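Side-chain contact in aerotolerance-related membrane protein (Bacteroides fragilis, PDB 4JDU), which binds calcium through its von Willebrand factor type A domain, the part present here, and probably has a role in aerotolerance: residues 39-42 and 43-47. The protein carries 6 engineered substitutions. Numbering follows the deposited sequence.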
ATOM      1  N   SER A  39       5.344  -4.049  -9.262  1.00 17.46           N
ATOM      2  CA  SER A  39       6.099  -4.782 -10.270  1.00 18.90           C
ATOM      3  C   SER A  39       7.418  -4.080 -10.607  1.00 24.54           C
ATOM      4  O   SER A  39       8.474  -4.719 -10.673  1.00 23.44           O
ATOM      5  CB  SER A  39       5.252  -4.959 -11.528  1.00 22.73           C
ATOM      6  OG  SER A  39       5.919  -5.765 -12.483  1.00 28.58           O
ATOM      7  N   LYS A  40       7.359  -2.767 -10.816  1.00 24.18           N
ATOM      8  CA  LYS A  40       8.570  -2.000 -11.106  1.00 24.41           C
ATOM      9  C   LYS A  40       9.516  -2.031  -9.920  1.00 23.99           C
ATOM     10  O   LYS A  40      10.733  -2.178 -10.082  1.00 27.36           O
ATOM     11  CB  LYS A  40       8.235  -0.543 -11.451  1.00 32.01           C
ATOM     12  CG  LYS A  40       7.377  -0.381 -12.681  1.00 37.77           C
ATOM     13  CD  LYS A  40       7.845  -1.332 -13.765  1.00 44.48           C
ATOM     14  CE  LYS A  40       6.946  -1.290 -14.983  1.00 48.84           C
ATOM     15  NZ  LYS A  40       7.438  -2.238 -16.023  1.00 49.10           N
ATOM     16  N   LEU A  41       8.943  -1.887  -8.732  1.00 25.12           N
ATOM     17  CA  LEU A  41       9.711  -1.844  -7.492  1.00 27.50           C
ATOM     18  C   LEU A  41      10.539  -3.111  -7.302  1.00 27.55           C
ATOM     19  O   LEU A  41      11.739  -3.040  -7.008  1.00 27.87           O
ATOM     20  CB  LEU A  41       8.768  -1.623  -6.305  1.00 26.82           C
ATOM     21  CG  LEU A  41       9.379  -1.478  -4.912  1.00 34.11           C
ATOM     22  CD1 LEU A  41      10.445  -0.414  -4.932  1.00 39.16           C
ATOM     23  CD2 LEU A  41       8.298  -1.114  -3.917  1.00 36.46           C
ATOM     24  N   VAL A  42       9.910  -4.268  -7.484  1.00 26.22           N
ATOM     25  CA  VAL A  42      10.628  -5.531  -7.321  1.00 27.16           C
ATOM     26  C   VAL A  42      11.623  -5.796  -8.454  1.00 30.27           C
ATOM     27  O   VAL A  42      12.697  -6.363  -8.211  1.00 33.93           O
ATOM     28  CB  VAL A  42       9.682  -6.741  -7.129  1.00 27.20           C
ATOM     29  CG1 VAL A  42       8.755  -6.512  -5.952  1.00 23.72           C
ATOM     30  CG2 VAL A  42       8.894  -7.023  -8.386  1.00 32.23           C
ATOM     31  N   ASP A  43      11.285  -5.385  -9.680  1.00 29.40           N
ATOM     32  CA  ASP A  43      12.190  -5.568 -10.818  1.00 31.37           C
ATOM     33  C   ASP A  43      13.439  -4.711 -10.645  1.00 36.07           C
ATOM     34  O   ASP A  43      14.482  -4.990 -11.241  1.00 41.93           O
ATOM     35  CB  ASP A  43      11.505  -5.237 -12.155  1.00 29.43           C
ATOM     36  CG  ASP A  43      10.714  -6.407 -12.722  1.00 36.72           C
ATOM     37  OD1 ASP A  43      10.839  -7.529 -12.191  1.00 46.22           O
ATOM     38  OD2 ASP A  43       9.979  -6.203 -13.716  1.00 41.96           O
ATOM     39  N   GLY A  44      13.331  -3.672  -9.822  1.00 33.65           N
ATOM     40  CA  GLY A  44      14.463  -2.809  -9.528  1.00 40.56           C
ATOM     41  C   GLY A  44      15.235  -3.197  -8.277  1.00 43.98           C
ATOM     42  O   GLY A  44      16.083  -2.435  -7.809  1.00 50.79           O
HETATM   43  N   MSE A  45      14.942  -4.376  -7.730  1.00 35.92           N
HETATM   44  CA  MSE A  45      15.671  -4.891  -6.572  1.00 37.20           C
HETATM   45  C   MSE A  45      16.826  -5.786  -6.998  1.00 36.71           C
HETATM   46  O   MSE A  45      16.773  -6.437  -8.042  1.00 41.45           O
HETATM   47  CB  MSE A  45      14.743  -5.677  -5.648  1.00 30.56           C
HETATM   48  CG  MSE A  45      13.745  -4.820  -4.896  1.00 28.09           C
HETATM   49 SE   MSE A  45      12.596  -5.908  -3.765  0.57 27.26          SE
HETATM   50  CE  MSE A  45      11.686  -4.461  -2.850  1.00 28.35           C
ATOM     51  N   GLU A  46      17.866  -5.819  -6.175  1.00 37.52           N
ATOM     52  CA  GLU A  46      19.018  -6.667  -6.437  1.00 43.58           C
ATOM     53  C   GLU A  46      19.378  -7.527  -5.224  1.00 47.27           C
ATOM     54  O   GLU A  46      19.469  -8.753  -5.330  1.00 50.93           O
ATOM     55  CB  GLU A  46      20.215  -5.820  -6.870  1.00 46.19           C
ATOM     56  CG  GLU A  46      20.258  -4.432  -6.250  1.00 47.28           C
ATOM     57  N   ASN A  47      19.571  -6.882  -4.077  1.00 46.45           N
ATOM     58  CA  ASN A  47      20.031  -7.567  -2.869  1.00 49.29           C
ATOM     59  C   ASN A  47      18.947  -7.680  -1.805  1.00 45.00           C
ATOM     60  O   ASN A  47      19.107  -8.391  -0.810  1.00 47.05           O
ATOM     61  CB  ASN A  47      21.236  -6.834  -2.280  1.00 49.10           C
ATOM     62  CG  ASN A  47      22.342  -6.634  -3.291  1.00 57.66           C
ATOM     63  OD1 ASN A  47      22.814  -7.588  -3.907  1.00 60.01           O
ATOM     64  ND2 ASN A  47      22.753  -5.386  -3.478  1.00 60.74           N
TER
HETATM   65  O   HOH W   1       7.589  -4.622 -14.133  1.00 41.30           O
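D43 N bonds to S39 O at 3.1 Å in the final turn of helix 37-43. The next bond of this pattern is weak: G44 N lies 3.0 Å from K40 O. G44 N makes a second weak bond, to L41 O at 3.3 Å. G44 is also the first residue to leave helical backbone angles. M45 N then bonds to V42 O at 3.0 Å, with an N-H...O angle of 158°. It sits well above the carbonyl plane of V42, away from the lone pairs. These bonds mark the C-terminal end of the helix, where the chain passes into the loop before strand 49-55.

The polar side chains meet through one water. It lies 2.6 Å from S39 OG, accepts from K40 NZ, and donates to D43 OD2 at 2.9 Å. K40 NZ and D43 OD2 stay 5.2 Å apart, so the water links their opposite charges. D43 OD2 also forms a salt bridge with K73, which together with the water probably limits rotation of the carboxylate.

The apolar contacts centre on M45, a selenomethionine. Its CG lies beside its own backbone N (chi1 -71°) and the chain runs extended from there. CG passes close to L41 O, and CE reaches 4.3 Å from L41 CG. SE lies alongside V42, nearest to its CA.

This helix end packs on the central sheet of the von Willebrand factor type A domain, away from the calcium site. L41 meets I13 and M45 meets V11, both on strand 9-16. V42 and M45 also touch V50 of strand 49-55. S39 and V42 rest on K73 of helix 69-77, and K40 and L41 pack against helix 195-206.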